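Local atomic coordinates of haloacid dehalogenase-like hydrolase (Bacteroides thetaiotaomicron, PDB entry 2RBK), a protein that probably acts as a magnesium-dependent phosphatase of the haloacid dehalogenase superfamily, and here holds a magnesium ion and a vanadate-type phosphate mimic. Residues 14-25 against 245-253; 106-117 against 134-142. All coordinates share one frame; numbering follows the deposited sequence. Where two conformers were deposited one is given.

Interaction 1 of 2, residues 14-25 against 245-253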
loop_
_atom_site.group_PDB
_atom_site.type_symbol
_atom_site.label_atom_id
_atom_site.label_comp_id
_atom_site.label_asym_id
_atom_site.label_seq_id
_atom_site.Cartn_x
_atom_site.Cartn_y
_atom_site.Cartn_z
ATOM N N VAL A 14 -5.827 7.860 5.910
ATOM C CA VAL A 14 -5.755 7.766 7.376
ATOM C C VAL A 14 -4.542 8.510 7.872
ATOM O O VAL A 14 -3.412 8.229 7.482
ATOM C CB VAL A 14 -5.710 6.282 7.815
ATOM C CG1 VAL A 14 -5.602 6.197 9.378
ATOM C CG2 VAL A 14 -6.886 5.519 7.359
ATOM N N SER A 15 -4.782 9.482 8.773
ATOM C CA SER A 15 -3.729 10.274 9.347
ATOM C C SER A 15 -2.819 9.476 10.256
ATOM O O SER A 15 -3.316 8.770 11.135
ATOM C CB SER A 15 -4.387 11.384 10.152
ATOM O OG SER A 15 -3.408 12.088 10.904
ATOM N N PHE A 16 -1.510 9.639 10.156
ATOM C CA PHE A 16 -0.581 9.009 11.075
ATOM C C PHE A 16 -0.670 9.686 12.434
ATOM O O PHE A 16 -0.338 9.080 13.448
ATOM C CB PHE A 16 0.853 9.105 10.571
ATOM C CG PHE A 16 1.216 8.130 9.507
ATOM C CD1 PHE A 16 1.336 6.793 9.767
ATOM C CD2 PHE A 16 1.461 8.533 8.178
ATOM C CE1 PHE A 16 1.712 5.880 8.770
ATOM C CE2 PHE A 16 1.832 7.602 7.269
ATOM C CZ PHE A 16 1.961 6.272 7.478
ATOM N N GLU A 17 -1.066 10.945 12.447
ATOM C CA GLU A 17 -1.078 11.709 13.722
ATOM C C GLU A 17 -2.335 11.421 14.516
ATOM O O GLU A 17 -2.243 11.286 15.747
ATOM C CB GLU A 17 -0.778 13.172 13.365
ATOM C CG GLU A 17 0.604 13.425 12.742
ATOM C CD GLU A 17 0.832 13.158 11.273
ATOM O OE1 GLU A 17 -0.072 13.149 10.384
ATOM O OE2 GLU A 17 2.033 12.909 10.953
ATOM N N THR A 18 -3.490 11.272 13.860
ATOM C CA THR A 18 -4.707 10.991 14.563
ATOM C C THR A 18 -5.129 9.538 14.460
ATOM O O THR A 18 -5.988 9.069 15.199
ATOM C CB THR A 18 -5.882 11.825 14.048
ATOM O OG1 THR A 18 -6.211 11.355 12.744
ATOM C CG2 THR A 18 -5.594 13.337 13.927
ATOM N N HIS A 19 -4.659 8.763 13.509
ATOM C CA HIS A 19 -5.089 7.422 13.202
ATOM C C HIS A 19 -6.543 7.346 12.720
ATOM O O HIS A 19 -7.196 6.314 12.808
ATOM C CB HIS A 19 -4.834 6.428 14.338
ATOM C CG HIS A 19 -3.376 6.539 14.724
ATOM N ND1 HIS A 19 -2.331 6.150 13.907
ATOM C CD2 HIS A 19 -2.838 7.075 15.868
ATOM C CE1 HIS A 19 -1.193 6.414 14.566
ATOM N NE2 HIS A 19 -1.465 6.975 15.764
ATOM N N ARG A 20 -7.084 8.442 12.182
ATOM C CA ARG A 20 -8.400 8.561 11.671
ATOM C C ARG A 20 -8.421 9.160 10.261
ATOM O O ARG A 20 -7.512 9.881 9.866
ATOM C CB ARG A 20 -9.288 9.428 12.604
ATOM C CG ARG A 20 -9.265 8.940 14.061
ATOM C CD ARG A 20 -9.901 7.561 14.159
ATOM N NE ARG A 20 -11.293 7.482 13.637
ATOM C CZ ARG A 20 -12.379 7.640 14.349
ATOM N NH1 ARG A 20 -12.339 7.880 15.664
ATOM N NH2 ARG A 20 -13.537 7.539 13.718
ATOM N N ILE A 21 -9.506 8.912 9.593
ATOM C CA ILE A 21 -9.798 9.527 8.299
ATOM C C ILE A 21 -10.410 10.941 8.526
ATOM O O ILE A 21 -11.360 11.060 9.279
ATOM C CB ILE A 21 -10.752 8.693 7.470
ATOM C CG1 ILE A 21 -10.182 7.275 7.261
ATOM C CG2 ILE A 21 -11.067 9.375 6.153
ATOM C CD1 ILE A 21 -11.104 6.341 6.467
ATOM N N PRO A 22 -9.868 11.980 7.904
ATOM C CA PRO A 22 -10.473 13.318 8.056
ATOM C C PRO A 22 -11.943 13.265 7.627
ATOM O O PRO A 22 -12.338 12.655 6.634
ATOM C CB PRO A 22 -9.638 14.196 7.124
ATOM C CG PRO A 22 -8.297 13.497 7.104
ATOM C CD PRO A 22 -8.633 12.023 7.143
ATOM N N SER A 23 -12.733 14.040 8.340
ATOM C CA SER A 23 -14.143 14.148 7.997
ATOM C C SER A 23 -14.362 14.633 6.584
ATOM O O SER A 23 -15.267 14.159 5.902
ATOM C CB SER A 23 -14.801 15.039 9.039
ATOM O OG SER A 23 -14.381 16.357 9.028
ATOM N N SER A 24 -13.551 15.563 6.127
ATOM C CA SER A 24 -13.745 16.082 4.781
ATOM C C SER A 24 -13.380 15.057 3.703
ATOM O O SER A 24 -13.885 15.167 2.578
ATOM C CB SER A 24 -13.025 17.385 4.542
ATOM O OG SER A 24 -11.628 17.173 4.604
ATOM N N THR A 25 -12.555 14.099 4.039
ATOM C CA THR A 25 -12.251 13.009 3.127
ATOM C C THR A 25 -13.462 12.125 2.922
ATOM O O THR A 25 -13.800 11.736 1.800
ATOM C CB THR A 25 -11.017 12.197 3.584
ATOM O OG1 THR A 25 -9.943 13.113 3.547
ATOM C CG2 THR A 25 -10.768 10.995 2.729
ATOM N N PRO A 245 -1.613 19.303 3.440
ATOM C CA PRO A 245 -1.465 18.184 4.351
ATOM C C PRO A 245 -2.751 17.430 4.601
ATOM O O PRO A 245 -3.853 18.004 4.527
ATOM C CB PRO A 245 -0.925 18.829 5.660
ATOM C CG PRO A 245 -0.210 20.064 5.132
ATOM C CD PRO A 245 -1.090 20.564 4.011
ATOM N N ILE A 246 -2.611 16.156 4.964
ATOM C CA ILE A 246 -3.781 15.302 5.155
ATOM C C ILE A 246 -4.777 15.909 6.113
ATOM O O ILE A 246 -5.985 15.893 5.867
ATOM C CB ILE A 246 -3.338 13.883 5.591
ATOM C CG1 ILE A 246 -4.578 12.982 5.697
ATOM C CG2 ILE A 246 -2.500 13.836 6.846
ATOM C CD1 ILE A 246 -4.266 11.546 5.846
ATOM N N ASP A 247 -4.340 16.469 7.245
ATOM C CA ASP A 247 -5.239 17.000 8.283
ATOM C C ASP A 247 -5.599 18.458 8.041
ATOM O O ASP A 247 -6.186 19.098 8.925
ATOM C CB ASP A 247 -4.673 16.687 9.688
ATOM C CG ASP A 247 -4.942 15.236 10.060
ATOM O OD1 ASP A 247 -6.008 14.640 9.770
ATOM O OD2 ASP A 247 -4.095 14.635 10.749
ATOM N N GLU A 248 -5.298 19.003 6.871
ATOM C CA GLU A 248 -5.778 20.280 6.397
ATOM C C GLU A 248 -6.577 20.085 5.089
ATOM O O GLU A 248 -6.471 20.844 4.127
ATOM C CB GLU A 248 -4.612 21.237 6.188
ATOM C CG GLU A 248 -3.847 21.548 7.458
ATOM C CD GLU A 248 -2.620 22.392 7.289
ATOM O OE1 GLU A 248 -2.375 22.958 6.215
ATOM O OE2 GLU A 248 -1.796 22.424 8.192
ATOM N N ASP A 249 -7.379 19.022 5.109
ATOM C CA ASP A 249 -8.361 18.770 4.031
ATOM C C ASP A 249 -7.650 18.479 2.698
ATOM O O ASP A 249 -8.213 18.765 1.646
ATOM C CB ASP A 249 -9.336 19.924 3.880
ATOM C CG ASP A 249 -10.011 20.294 5.181
ATOM O OD1 ASP A 249 -10.837 19.511 5.631
ATOM O OD2 ASP A 249 -9.675 21.304 5.848
ATOM N N GLY A 250 -6.475 17.863 2.705
ATOM C CA GLY A 250 -5.747 17.654 1.454
ATOM C C GLY A 250 -6.528 16.893 0.407
ATOM O O GLY A 250 -6.503 17.278 -0.779
ATOM N N ILE A 251 -7.175 15.796 0.774
ATOM C CA ILE A 251 -7.889 15.026 -0.269
ATOM C C ILE A 251 -9.019 15.824 -0.861
ATOM O O ILE A 251 -9.180 15.930 -2.080
ATOM C CB ILE A 251 -8.360 13.654 0.301
ATOM C CG1 ILE A 251 -7.205 12.750 0.673
ATOM C CG2 ILE A 251 -9.319 13.015 -0.685
ATOM C CD1 ILE A 251 -6.336 12.342 -0.472
ATOM N N SER A 252 -9.876 16.395 0.019
ATOM C CA SER A 252 -11.025 17.152 -0.457
ATOM C C SER A 252 -10.601 18.326 -1.335
ATOM O O SER A 252 -11.160 18.577 -2.409
ATOM C CB SER A 252 -11.842 17.619 0.750
ATOM O OG SER A 252 -12.893 18.473 0.328
ATOM N N LYS A 253 -9.572 19.055 -0.894
ATOM C CA LYS A 253 -9.082 20.190 -1.667
ATOM C C LYS A 253 -8.606 19.761 -3.031
ATOM O O LYS A 253 -8.868 20.472 -4.039
ATOM C CB LYS A 253 -7.968 20.921 -0.917
ATOM C CG LYS A 253 -8.485 21.751 0.245
ATOM C CD LYS A 253 -7.297 22.221 1.085
ATOM C CE LYS A 253 -7.724 23.207 2.188
ATOM N NZ LYS A 253 -6.581 23.461 3.107
HETATM O O HOH W 1 -1.561 15.380 10.475
HETATM O O HOH W 2 -7.583 12.756 10.827
HETATM O O HOH W 3 -9.883 15.908 2.912
HETATM O O HOH W 4 -15.174 17.424 1.103
#

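Interaction 2 of 2, residues 106-117 against 134-142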
loop_
_atom_site.group_PDB
_atom_site.type_symbol
_atom_site.label_atom_id
_atom_site.label_comp_id
_atom_site.label_asym_id
_atom_site.label_seq_id
_atom_site.Cartn_x
_atom_site.Cartn_y
_atom_site.Cartn_z
ATOM N N PHE A 106 5.658 -12.325 6.892
ATOM C CA PHE A 106 5.438 -13.134 5.687
ATOM C C PHE A 106 3.963 -13.255 5.456
ATOM O O PHE A 106 3.246 -13.772 6.339
ATOM C CB PHE A 106 6.098 -14.517 5.809
ATOM C CG PHE A 106 7.603 -14.474 5.903
ATOM C CD1 PHE A 106 8.236 -14.249 7.120
ATOM C CD2 PHE A 106 8.397 -14.636 4.782
ATOM C CE1 PHE A 106 9.588 -14.183 7.187
ATOM C CE2 PHE A 106 9.757 -14.609 4.874
ATOM C CZ PHE A 106 10.372 -14.356 6.093
ATOM N N VAL A 107 3.470 -12.806 4.321
ATOM C CA VAL A 107 2.063 -12.762 4.036
ATOM C C VAL A 107 1.728 -13.777 2.936
ATOM O O VAL A 107 2.304 -13.714 1.840
ATOM C CB VAL A 107 1.583 -11.351 3.585
ATOM C CG1 VAL A 107 0.071 -11.364 3.614
ATOM C CG2 VAL A 107 2.175 -10.258 4.411
ATOM N N GLU A 108 0.812 -14.670 3.232
ATOM C CA GLU A 108 0.241 -15.630 2.303
ATOM C C GLU A 108 -1.136 -15.119 1.906
ATOM O O GLU A 108 -1.640 -14.141 2.433
ATOM C CB GLU A 108 0.127 -16.987 2.961
ATOM C CG GLU A 108 1.463 -17.567 3.417
ATOM C CD GLU A 108 1.222 -18.724 4.351
ATOM O OE1 GLU A 108 0.991 -19.866 3.969
ATOM O OE2 GLU A 108 1.208 -18.461 5.570
ATOM N N GLU A 109 -1.783 -15.807 0.947
ATOM C CA GLU A 109 -3.098 -15.355 0.517
ATOM C C GLU A 109 -4.097 -15.259 1.674
ATOM O O GLU A 109 -4.848 -14.296 1.728
ATOM C CB GLU A 109 -3.610 -16.315 -0.561
ATOM C CG GLU A 109 -4.903 -15.811 -1.146
ATOM C CD GLU A 109 -5.509 -16.519 -2.318
ATOM O OE1 GLU A 109 -5.133 -17.673 -2.579
ATOM O OE2 GLU A 109 -6.385 -15.904 -3.020
ATOM N N HIS A 110 -4.069 -16.289 2.523
ATOM C CA HIS A 110 -5.033 -16.382 3.617
ATOM C C HIS A 110 -4.407 -16.595 4.979
ATOM O O HIS A 110 -5.088 -17.035 5.933
ATOM C CB HIS A 110 -6.039 -17.525 3.362
ATOM C CG HIS A 110 -6.803 -17.407 2.117
ATOM N ND1 HIS A 110 -7.652 -16.338 1.862
ATOM C CD2 HIS A 110 -6.838 -18.256 1.058
ATOM C CE1 HIS A 110 -8.200 -16.537 0.648
ATOM N NE2 HIS A 110 -7.723 -17.675 0.147
ATOM N N ASN A 111 -3.159 -16.184 5.174
ATOM C CA ASN A 111 -2.513 -16.180 6.499
ATOM C C ASN A 111 -1.471 -15.096 6.508
ATOM O O ASN A 111 -0.970 -14.691 5.451
ATOM C CB ASN A 111 -1.868 -17.492 6.897
ATOM C CG ASN A 111 -2.869 -18.578 7.157
ATOM O OD1 ASN A 111 -3.454 -18.603 8.239
ATOM N ND2 ASN A 111 -3.002 -19.462 6.215
ATOM N N ILE A 112 -1.144 -14.645 7.691
ATOM C CA ILE A 112 -0.108 -13.650 7.912
ATOM C C ILE A 112 0.679 -14.081 9.167
ATOM O O ILE A 112 0.066 -14.501 10.139
ATOM C CB ILE A 112 -0.628 -12.207 7.993
ATOM C CG1 ILE A 112 0.503 -11.190 8.035
ATOM C CG2 ILE A 112 -1.605 -12.008 9.132
ATOM C CD1 ILE A 112 0.048 -9.700 7.925
ATOM N N SER A 113 1.983 -13.964 9.093
ATOM C CA SER A 113 2.864 -14.375 10.192
ATOM C C SER A 113 4.002 -13.419 10.360
ATOM O O SER A 113 4.404 -12.731 9.425
ATOM C CB SER A 113 3.446 -15.758 9.856
ATOM O OG SER A 113 2.517 -16.701 9.481
ATOM N N VAL A 114 4.603 -13.439 11.545
ATOM C CA VAL A 114 5.832 -12.671 11.813
ATOM C C VAL A 114 6.838 -13.582 12.443
ATOM O O VAL A 114 6.498 -14.458 13.248
ATOM C CB VAL A 114 5.518 -11.419 12.639
ATOM C CG1 VAL A 114 4.954 -11.764 14.025
ATOM C CG2 VAL A 114 6.738 -10.538 12.742
ATOM N N CYS A 115 8.105 -13.361 12.049
ATOM C CA CYS A 115 9.219 -14.139 12.558
ATOM C C CYS A 115 10.048 -13.228 13.479
ATOM O O CYS A 115 10.421 -12.128 13.105
ATOM C CB CYS A 115 10.053 -14.680 11.453
ATOM S SG CYS A 115 9.160 -15.737 10.299
ATOM N N GLN A 116 10.326 -13.721 14.705
ATOM C CA GLN A 116 11.142 -13.043 15.694
ATOM C C GLN A 116 10.773 -11.577 15.914
ATOM O O GLN A 116 11.614 -10.646 15.884
ATOM C CB GLN A 116 12.633 -13.207 15.371
ATOM C CG GLN A 116 13.128 -14.626 15.221
ATOM C CD GLN A 116 13.117 -15.410 16.488
ATOM O OE1 GLN A 116 13.366 -14.848 17.585
ATOM N NE2 GLN A 116 12.983 -16.733 16.397
ATOM N N PRO A 117 9.499 -11.332 16.184
ATOM C CA PRO A 117 9.101 -9.947 16.371
ATOM C C PRO A 117 9.853 -9.255 17.526
ATOM O O PRO A 117 10.079 -9.925 18.538
ATOM C CB PRO A 117 7.612 -10.058 16.657
ATOM C CG PRO A 117 7.362 -11.452 17.179
ATOM C CD PRO A 117 8.386 -12.256 16.427
ATOM N N ILE A 134 0.119 -10.030 15.085
ATOM C CA ILE A 134 0.295 -11.002 14.013
ATOM C C ILE A 134 0.866 -12.273 14.638
ATOM O O ILE A 134 1.785 -12.188 15.442
ATOM C CB ILE A 134 1.242 -10.454 12.943
ATOM C CG1 ILE A 134 0.621 -9.219 12.250
ATOM C CG2 ILE A 134 1.623 -11.488 11.950
ATOM C CD1 ILE A 134 1.597 -8.407 11.445
ATOM N N PRO A 135 0.388 -13.455 14.316
ATOM C CA PRO A 135 0.922 -14.666 14.944
ATOM C C PRO A 135 2.365 -14.909 14.572
ATOM O O PRO A 135 2.808 -14.633 13.455
ATOM C CB PRO A 135 0.081 -15.786 14.332
ATOM C CG PRO A 135 -1.107 -15.139 13.773
ATOM C CD PRO A 135 -0.742 -13.751 13.393
ATOM N N THR A 136 3.124 -15.419 15.532
ATOM C CA THR A 136 4.504 -15.747 15.339
ATOM C C THR A 136 4.719 -17.136 14.789
ATOM O O THR A 136 4.091 -18.076 15.236
ATOM C CB THR A 136 5.248 -15.608 16.700
ATOM O OG1 THR A 136 5.262 -14.278 17.129
ATOM C CG2 THR A 136 6.707 -16.086 16.617
ATOM N N VAL A 137 5.622 -17.266 13.832
ATOM C CA VAL A 137 6.068 -18.549 13.313
ATOM C C VAL A 137 7.591 -18.476 13.188
ATOM O O VAL A 137 8.174 -17.367 13.104
ATOM C CB VAL A 137 5.426 -18.928 11.976
ATOM C CG1 VAL A 137 3.903 -18.874 12.127
ATOM C CG2 VAL A 137 5.910 -18.158 10.805
ATOM N N SER A 138 8.225 -19.651 13.107
ATOM C CA SER A 138 9.656 -19.683 12.898
ATOM C C SER A 138 10.025 -19.231 11.512
ATOM O O SER A 138 9.282 -19.389 10.542
ATOM C CB SER A 138 10.231 -21.066 13.171
ATOM O OG SER A 138 9.801 -21.945 12.117
ATOM N N PHE A 139 11.272 -18.741 11.366
ATOM C CA PHE A 139 11.811 -18.443 10.054
ATOM C C PHE A 139 11.822 -19.683 9.177
ATOM O O PHE A 139 11.603 -19.583 7.972
ATOM C CB PHE A 139 13.208 -17.854 10.129
ATOM C CG PHE A 139 13.272 -16.364 10.377
ATOM C CD1 PHE A 139 13.733 -15.831 11.558
ATOM C CD2 PHE A 139 12.861 -15.485 9.371
ATOM C CE1 PHE A 139 13.811 -14.476 11.701
ATOM C CE2 PHE A 139 12.969 -14.141 9.531
ATOM C CZ PHE A 139 13.437 -13.625 10.736
ATOM N N GLU A 140 12.116 -20.849 9.760
ATOM C CA GLU A 140 12.119 -22.073 9.000
ATOM C C GLU A 140 10.765 -22.327 8.364
ATOM O O GLU A 140 10.638 -22.611 7.156
ATOM C CB GLU A 140 12.597 -23.267 9.847
ATOM C CG GLU A 140 12.741 -24.519 9.020
ATOM C CD GLU A 140 13.953 -24.528 8.125
ATOM O OE1 GLU A 140 13.853 -24.151 6.936
ATOM O OE2 GLU A 140 15.022 -24.940 8.673
ATOM N N GLU A 141 9.739 -22.229 9.182
ATOM C CA GLU A 141 8.410 -22.472 8.618
ATOM C C GLU A 141 8.064 -21.421 7.579
ATOM O O GLU A 141 7.506 -21.723 6.515
ATOM C CB GLU A 141 7.356 -22.404 9.711
ATOM C CG GLU A 141 7.210 -23.603 10.515
ATOM C CD GLU A 141 5.993 -23.695 11.426
ATOM O OE1 GLU A 141 5.019 -22.898 11.300
ATOM O OE2 GLU A 141 6.029 -24.544 12.282
ATOM N N ALA A 142 8.323 -20.160 7.867
ATOM C CA ALA A 142 8.076 -19.087 6.879
ATOM C C ALA A 142 8.784 -19.290 5.582
ATOM O O ALA A 142 8.272 -19.001 4.447
ATOM C CB ALA A 142 8.507 -17.771 7.503
HETATM O O HOH W 5 13.177 -18.659 13.895
HETATM O O HOH W 6 9.919 -16.549 15.134
#

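Interaction 1 of 2, residues 14-25 against 245-253
S15 and S24 each give a hydroxyl hydrogen bond to an aspartate of 245-253. S15 OG lies 2.6 Å from D247 OD2, approaching on the syn side and 24° out of the carboxylate plane. Set anti to the backbone N (chi1 172°), the same oxygen also accepts from T18 N at 3.1 Å, an ST motif, so the hydroxyl is oriented by one bond across the contact and another within its own loop. S24 OG reaches D249 OD1 at 2.7 Å, using that oxygen's anti lone pair.

Water carries further polar links. One molecule joins T18 OG1 and R20 O to D247 OD1, and another collects S24 OG, T25 OG1 and S252 N at the starts of helices 23-34 and 250-258.

I246 packs along the loop, its CD1 against the V14-S15 backbone and its CG1 4.0 Å from P22 CG, while I251 CB lies against T25 OG1. V14 leads back toward D10, a magnesium ligand.

With S15 OG on OD2 and water on OD1, the D247 carboxylate is probably held in place. The loop that follows the metal-binding D8 and D10 is thus tied to the turn leading into helix 250-258, and the start of helix 23-34 to D249 and, through water, to S252.

Interaction 2 of 2, residues 106-117 against 134-142
C115 CB sits squarely over the face of the F139 ring, 3.4 Å from its centroid and 8° off the normal. The cysteine SG, anti to its carbonyl carbon (chi1 -59°), leans over the same face in a sulfur-aromatic contact and comes 3.5 Å from A142 CB. That methyl in turn covers a face of F106 in a CH-pi contact, while F139 CE2 meets the edge of the F106 ring at 4.1 Å. An alanine in place of F139 would probably leave C115 CB without its aromatic cover and open a gap beside F106 and Q116 CG.

Outward from the rings, V137 CG2 packs on S113 CB, and I134 CG2 lies over one face of the S113-V114 peptide, 3.9 Å from V114 CG1. V114 N donates to P135 O at 2.9 Å and V114 O accepts from V137 N at 3.0 Å, a single parallel bridge of V114 with T136. At the polar edge one water links Q116 N to V137 O, and another links Q116 NE2 to F139 N. S138 OG caps helix 139-143, accepting from E141 N.

Strand, bridging chain and helix pack as an alpha+beta unit at the edge of the three-stranded antiparallel sheet, consistent with the cap domain of this HAD family.

Interactions 1 and 2 share no secondary-structure element and stand on opposite sides of the chain's centre, their own centres about 32 Å apart. Along the chain, 106-117 and 134-142 are nested within the long loop that interaction 1 closes. Both are partly buried, with different chemistry. Interaction 1 belongs to the domain of the large mixed sheet that carries the metal site, the I246 side chain about 8 Å from the magnesium ion; carboxylates, hydroxyls and bridging waters dominate it, between the starts of helices 23-34 and 250-258. Interaction 2 lies away from the annotated sites, in the separate small sheet, probably the cap; aromatic and aliphatic side chains form its buried part, and direct backbone bonds, absent across interaction 1, join its segments.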